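Local coordinates for protein probable tautomerase HP_0924 (Helicobacter pylori, PDB 3M21) that is a probable tautomerase of the MIF clan, a small beta-alpha-beta protein assembled here as six copies, at residues Q21-V26 against I41-D46. Numbering follows the deposited sequence.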
loop_
_atom_site.group_PDB
_atom_site.type_symbol
_atom_site.label_atom_id
_atom_site.label_comp_id
_atom_site.label_asym_id
_atom_site.label_seq_id
_atom_site.Cartn_x
_atom_site.Cartn_y
_atom_site.Cartn_z
ATOM N N GLN F 21 10.337 -5.161 18.144
ATOM C CA GLN F 21 10.275 -3.876 18.838
ATOM C C GLN F 21 9.423 -2.873 18.046
ATOM O O GLN F 21 8.762 -2.018 18.630
ATOM C CB GLN F 21 11.677 -3.283 19.017
ATOM C CG GLN F 21 12.614 -4.056 19.943
ATOM C CD GLN F 21 14.072 -3.629 19.777
ATOM O OE1 GLN F 21 14.393 -2.441 19.836
ATOM N NE2 GLN F 21 14.956 -4.599 19.570
ATOM N N LEU F 22 9.455 -2.971 16.719
ATOM C CA LEU F 22 8.673 -2.067 15.876
ATOM C C LEU F 22 7.194 -2.410 15.987
ATOM O O LEU F 22 6.344 -1.522 16.083
ATOM C CB LEU F 22 9.139 -2.158 14.414
ATOM C CG LEU F 22 10.525 -1.565 14.113
ATOM C CD1 LEU F 22 10.929 -1.843 12.677
ATOM C CD2 LEU F 22 10.501 -0.067 14.384
ATOM N N ILE F 23 6.898 -3.706 15.982
ATOM C CA ILE F 23 5.525 -4.184 16.098
ATOM C C ILE F 23 4.926 -3.724 17.426
ATOM O O ILE F 23 3.818 -3.192 17.462
ATOM C CB ILE F 23 5.466 -5.719 15.993
ATOM C CG1 ILE F 23 5.765 -6.141 14.546
ATOM C CG2 ILE F 23 4.089 -6.232 16.427
ATOM C CD1 ILE F 23 5.913 -7.653 14.350
ATOM N N GLU F 24 5.671 -3.900 18.514
ATOM C CA GLU F 24 5.185 -3.486 19.826
ATOM C C GLU F 24 5.150 -1.963 19.940
ATOM O O GLU F 24 4.208 -1.396 20.494
ATOM C CB GLU F 24 6.074 -4.073 20.924
ATOM C CG GLU F 24 6.123 -5.593 20.924
ATOM C CD GLU F 24 7.181 -6.132 21.868
ATOM O OE1 GLU F 24 7.094 -5.850 23.077
ATOM O OE2 GLU F 24 8.098 -6.830 21.397
ATOM N N GLY F 25 6.177 -1.306 19.412
ATOM C CA GLY F 25 6.236 0.145 19.471
ATOM C C GLY F 25 5.047 0.812 18.797
ATOM O O GLY F 25 4.387 1.678 19.375
ATOM N N VAL F 26 4.766 0.412 17.564
ATOM C CA VAL F 26 3.643 0.988 16.837
ATOM C C VAL F 26 2.322 0.643 17.514
ATOM O O VAL F 26 1.435 1.484 17.613
ATOM C CB VAL F 26 3.607 0.487 15.368
ATOM C CG1 VAL F 26 2.243 0.759 14.754
ATOM C CG2 VAL F 26 4.687 1.181 14.564
ATOM N N ILE F 41 -4.874 -4.628 16.112
ATOM C CA ILE F 41 -3.763 -3.976 15.429
ATOM C C ILE F 41 -2.902 -4.894 14.578
ATOM O O ILE F 41 -2.273 -5.822 15.085
ATOM C CB ILE F 41 -2.840 -3.253 16.422
ATOM C CG1 ILE F 41 -3.649 -2.240 17.237
ATOM C CG2 ILE F 41 -1.735 -2.526 15.672
ATOM C CD1 ILE F 41 -2.842 -1.539 18.304
ATOM N N VAL F 42 -2.868 -4.613 13.278
ATOM C CA VAL F 42 -2.068 -5.394 12.344
ATOM C C VAL F 42 -0.910 -4.531 11.889
ATOM O O VAL F 42 -1.090 -3.357 11.556
ATOM C CB VAL F 42 -2.890 -5.804 11.107
ATOM C CG1 VAL F 42 -1.996 -6.495 10.085
ATOM C CG2 VAL F 42 -4.020 -6.728 11.528
ATOM N N VAL F 43 0.279 -5.119 11.888
ATOM C CA VAL F 43 1.480 -4.419 11.474
ATOM C C VAL F 43 2.248 -5.321 10.520
ATOM O O VAL F 43 2.406 -6.526 10.761
ATOM C CB VAL F 43 2.370 -4.071 12.697
ATOM C CG1 VAL F 43 3.604 -3.282 12.258
ATOM C CG2 VAL F 43 1.568 -3.276 13.708
ATOM N N ILE F 44 2.692 -4.733 9.416
ATOM C CA ILE F 44 3.451 -5.458 8.414
ATOM C C ILE F 44 4.679 -4.634 8.088
ATOM O O ILE F 44 4.582 -3.465 7.700
ATOM C CB ILE F 44 2.636 -5.664 7.123
ATOM C CG1 ILE F 44 1.441 -6.585 7.398
ATOM C CG2 ILE F 44 3.532 -6.211 6.027
ATOM C CD1 ILE F 44 0.473 -6.748 6.201
ATOM N N ILE F 45 5.840 -5.249 8.271
ATOM C CA ILE F 45 7.103 -4.594 7.989
ATOM C C ILE F 45 7.621 -5.151 6.671
ATOM O O ILE F 45 7.739 -6.370 6.494
ATOM C CB ILE F 45 8.145 -4.885 9.093
ATOM C CG1 ILE F 45 7.664 -4.317 10.435
ATOM C CG2 ILE F 45 9.484 -4.303 8.708
ATOM C CD1 ILE F 45 8.496 -4.807 11.627
ATOM N N ASP F 46 7.919 -4.263 5.734
ATOM C CA ASP F 46 8.446 -4.692 4.444
ATOM C C ASP F 46 9.894 -4.255 4.377
ATOM O O ASP F 46 10.225 -3.131 4.750
ATOM C CB ASP F 46 7.665 -4.040 3.311
ATOM C CG ASP F 46 6.206 -4.434 3.315
ATOM O OD1 ASP F 46 5.912 -5.647 3.458
ATOM O OD2 ASP F 46 5.359 -3.536 3.156
#
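L22, I23 and V26 on helix 16-34 pack against V43 and I45 on strand 42-47, with the helix and strand segment axes 8.9 Å apart at closest and their directions at 142°. The CA atoms of I23 and V43 come nearest, at 6.1 Å. This is the helix-on-sheet packing of the beta-alpha-beta unit formed by strand 2-7, helix 16-34 and strand 42-47, the fold unit of the MIF clan. No hydrogen bond crosses between the segments; the contact is made by aliphatic side chains, and all five are buried.

The closest approach is made by I45, whose CD1 methyl meets L22 at two atoms: CB at 3.9 Å and CD1 at 4.0 Å. The CG1 branch of I45 lies anti to the carbonyl carbon (chi1 -63°), and the extended second torsion (chi2 168°) carries CD1 outward to the helix. The side chains of L22 and I45 cross at about a right angle. The same I45 CD1 also lies 4.2 Å from CG1 of I23, and thus touches two consecutive helix residues.

V43 spreads its two methyls over different residues. Its CG1 faces I23, while CG2 turns to V26, one helical turn after L22. V26 also rests on I3 and I5 of strand 2-7, which joins the helix to both parallel strands.

V42 and I44 point away from the helix and touch F2 of strand 2-7. V42, V43 and I44 pair antiparallel with a strand of a second subunit, which extends the sheet across the interface. L22 packs on M30 and V26 on L29 of a third subunit. At the V43 end of the contact, I23 CG1 lies 4.3 Å from V43 CG1, and V26 CG1 lies 4.2 Å from V43 CG2.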